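Local coordinates for gamma-glutamyltransferase 1 Threonine peptidase. MEROPS family T03 (Pseudomonas nitroreducens, PDB 7D9E), which transfers the gamma-glutamyl group of donors such as glutathione to amino acids or to water, as an N-terminal nucleophile enzyme, at residues G94-T99 / H125-P130. Residues are numbered along the deposited sequence; the frame is centred on the assembly and turned at random.
With DON (6-diazenyl-5-oxo-L-norleucine), chain D.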
loop_
_atom_site.group_PDB
_atom_site.type_symbol
_atom_site.label_atom_id
_atom_site.label_comp_id
_atom_site.label_asym_id
_atom_site.label_seq_id
_atom_site.Cartn_x
_atom_site.Cartn_y
_atom_site.Cartn_z
ATOM N N GLY B 94 -5.342 2.916 1.496
ATOM C CA GLY B 94 -5.108 3.441 2.835
ATOM C C GLY B 94 -5.528 2.460 3.905
ATOM O O GLY B 94 -5.145 1.284 3.891
ATOM N N SER B 95 -6.350 2.933 4.864
ATOM C CA SER B 95 -6.703 2.059 5.969
ATOM C C SER B 95 -7.632 0.919 5.557
ATOM O O SER B 95 -7.913 0.045 6.391
ATOM C CB SER B 95 -7.366 2.855 7.093
ATOM O OG SER B 95 -8.554 3.484 6.631
ATOM N N ARG B 96 -8.086 0.869 4.298
ATOM C CA ARG B 96 -8.890 -0.237 3.811
ATOM C C ARG B 96 -8.050 -1.370 3.227
ATOM O O ARG B 96 -8.597 -2.377 2.801
ATOM C CB ARG B 96 -9.825 0.222 2.693
ATOM C CG ARG B 96 -10.925 1.257 3.031
ATOM C CD ARG B 96 -10.522 2.458 3.824
ATOM N NE ARG B 96 -11.631 3.418 3.793
ATOM C CZ ARG B 96 -11.676 4.573 4.426
ATOM N NH1 ARG B 96 -10.686 4.975 5.224
ATOM N NH2 ARG B 96 -12.757 5.329 4.291
ATOM N N ILE B 97 -6.736 -1.226 3.174
ATOM C CA ILE B 97 -5.926 -2.181 2.422
ATOM C C ILE B 97 -6.042 -3.577 3.006
ATOM O O ILE B 97 -6.259 -4.546 2.276
ATOM C CB ILE B 97 -4.459 -1.716 2.372
ATOM C CG1 ILE B 97 -4.297 -0.539 1.417
ATOM C CG2 ILE B 97 -3.547 -2.911 1.973
ATOM C CD1 ILE B 97 -2.945 0.119 1.460
ATOM N N PHE B 98 -5.804 -3.711 4.317
ATOM C CA PHE B 98 -5.772 -5.054 4.883
ATOM C C PHE B 98 -7.173 -5.617 5.054
ATOM O O PHE B 98 -7.345 -6.839 4.992
ATOM C CB PHE B 98 -4.912 -5.114 6.137
ATOM C CG PHE B 98 -5.233 -4.097 7.182
ATOM C CD1 PHE B 98 -6.308 -4.281 8.027
ATOM C CD2 PHE B 98 -4.416 -2.982 7.342
ATOM C CE1 PHE B 98 -6.599 -3.346 9.009
ATOM C CE2 PHE B 98 -4.682 -2.048 8.343
ATOM C CZ PHE B 98 -5.781 -2.242 9.174
ATOM N N THR B 99 -8.196 -4.771 5.241
ATOM C CA THR B 99 -9.545 -5.331 5.238
ATOM C C THR B 99 -9.947 -5.792 3.843
ATOM O O THR B 99 -10.689 -6.785 3.713
ATOM C CB THR B 99 -10.589 -4.372 5.821
ATOM O OG1 THR B 99 -10.680 -3.204 5.022
ATOM C CG2 THR B 99 -10.273 -4.034 7.293
ATOM N N HIS B 125 -15.987 -1.681 4.448
ATOM C CA HIS B 125 -14.952 -1.434 5.441
ATOM C C HIS B 125 -15.525 -0.783 6.691
ATOM O O HIS B 125 -16.339 0.141 6.606
ATOM C CB HIS B 125 -13.905 -0.503 4.822
ATOM C CG HIS B 125 -12.814 -0.097 5.753
ATOM N ND1 HIS B 125 -11.814 -0.962 6.151
ATOM C CD2 HIS B 125 -12.574 1.079 6.379
ATOM C CE1 HIS B 125 -10.989 -0.322 6.968
ATOM N NE2 HIS B 125 -11.432 0.914 7.127
ATOM N N HIS B 126 -15.066 -1.255 7.849
ATOM C CA HIS B 126 -15.340 -0.639 9.131
ATOM C C HIS B 126 -14.029 -0.551 9.901
ATOM O O HIS B 126 -13.160 -1.409 9.753
ATOM C CB HIS B 126 -16.358 -1.473 9.926
ATOM C CG HIS B 126 -16.632 -0.936 11.290
ATOM N ND1 HIS B 126 -17.229 0.292 11.495
ATOM C CD2 HIS B 126 -16.387 -1.450 12.516
ATOM C CE1 HIS B 126 -17.325 0.514 12.797
ATOM N NE2 HIS B 126 -16.826 -0.530 13.437
ATOM N N GLN B 127 -13.876 0.507 10.724
ATOM C CA GLN B 127 -12.599 0.716 11.409
ATOM C C GLN B 127 -12.763 1.342 12.788
ATOM O O GLN B 127 -11.883 2.088 13.240
ATOM C CB GLN B 127 -11.655 1.529 10.522
ATOM C CG GLN B 127 -12.230 2.868 10.078
ATOM C CD GLN B 127 -11.223 3.701 9.311
ATOM O OE1 GLN B 127 -10.482 3.183 8.467
ATOM N NE2 GLN B 127 -11.188 4.993 9.598
ATOM N N LEU B 128 -13.844 0.990 13.492
ATOM C CA LEU B 128 -14.101 1.381 14.881
ATOM C C LEU B 128 -14.475 2.853 14.994
ATOM O O LEU B 128 -15.513 3.194 15.579
ATOM C CB LEU B 128 -12.936 1.032 15.817
ATOM C CG LEU B 128 -13.184 1.307 17.296
ATOM C CD1 LEU B 128 -14.368 0.482 17.796
ATOM C CD2 LEU B 128 -11.944 0.990 18.120
ATOM N N LEU B 129 -13.627 3.732 14.457
ATOM C CA LEU B 129 -13.904 5.159 14.376
ATOM C C LEU B 129 -13.727 5.583 12.925
ATOM O O LEU B 129 -12.666 5.315 12.325
ATOM C CB LEU B 129 -12.953 5.966 15.254
ATOM C CG LEU B 129 -13.003 5.647 16.743
ATOM C CD1 LEU B 129 -11.907 6.433 17.436
ATOM C CD2 LEU B 129 -14.368 5.980 17.311
ATOM N N PRO B 130 -14.700 6.287 12.330
ATOM C CA PRO B 130 -15.933 6.803 12.937
ATOM C C PRO B 130 -16.894 5.727 13.447
ATOM O O PRO B 130 -17.001 4.643 12.854
ATOM C CB PRO B 130 -16.591 7.576 11.778
ATOM C CG PRO B 130 -15.442 7.976 10.902
ATOM C CD PRO B 130 -14.514 6.783 10.952
HETATM O O DON D . 0.966 3.725 3.921
HETATM C C DON D . -0.371 3.824 4.032
HETATM O OXT DON D . -0.977 2.995 4.704
HETATM C CA DON D . -0.929 4.932 3.159
HETATM N N DON D . -0.042 6.073 3.118
HETATM C CB DON D . -1.235 4.192 1.839
HETATM C C1E DON D . -1.634 5.134 0.743
HETATM C C1D DON D . -2.170 4.309 -0.397
HETATM O O1J DON D . -2.190 3.068 -0.364
#
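His125 and Thr99 meet at one edge of the imidazole, where ND1 lies 2.8 Å from Thr99 OG1 in a hydrogen bond that either could donate. At the other edge, NE2 donates to Gln127 OE1, 2.8 Å away and close to the ring plane. With CG anti to the backbone N (chi1 177°), the ring extends to Thr99 and Arg96. Arg96 covers one face: its CG sits 3.8 Å from the ring centroid in a CH-pi contact. The Arg96 chain bends at chi2 (47°), which brings CD and NE over His125 CD2. Arg96 NE hydrogen-bonds Gln160 OE1, and the guanidinium makes a cation-pi contact with Tyr135. Gln127 OE1 also accepts from Ser95 OG, at 2.7 Å. Ser95 O is buried without a hydrogen-bond partner, 3.2 Å from His125 CE1. An alanine in place of His125 would probably leave Thr99 OG1 without this partner, cost Gln127 OE1 one of two donors and open a gap beside Arg96. The contact joins the turn into helix 97-109, and its first turn, to short strand 125-126 and the following loop. Gly94 and Ile97 line the adjacent DON pocket. Bonds at both imidazole nitrogens and two donors on Gln127 OE1 would fix the rotation of ring and amide.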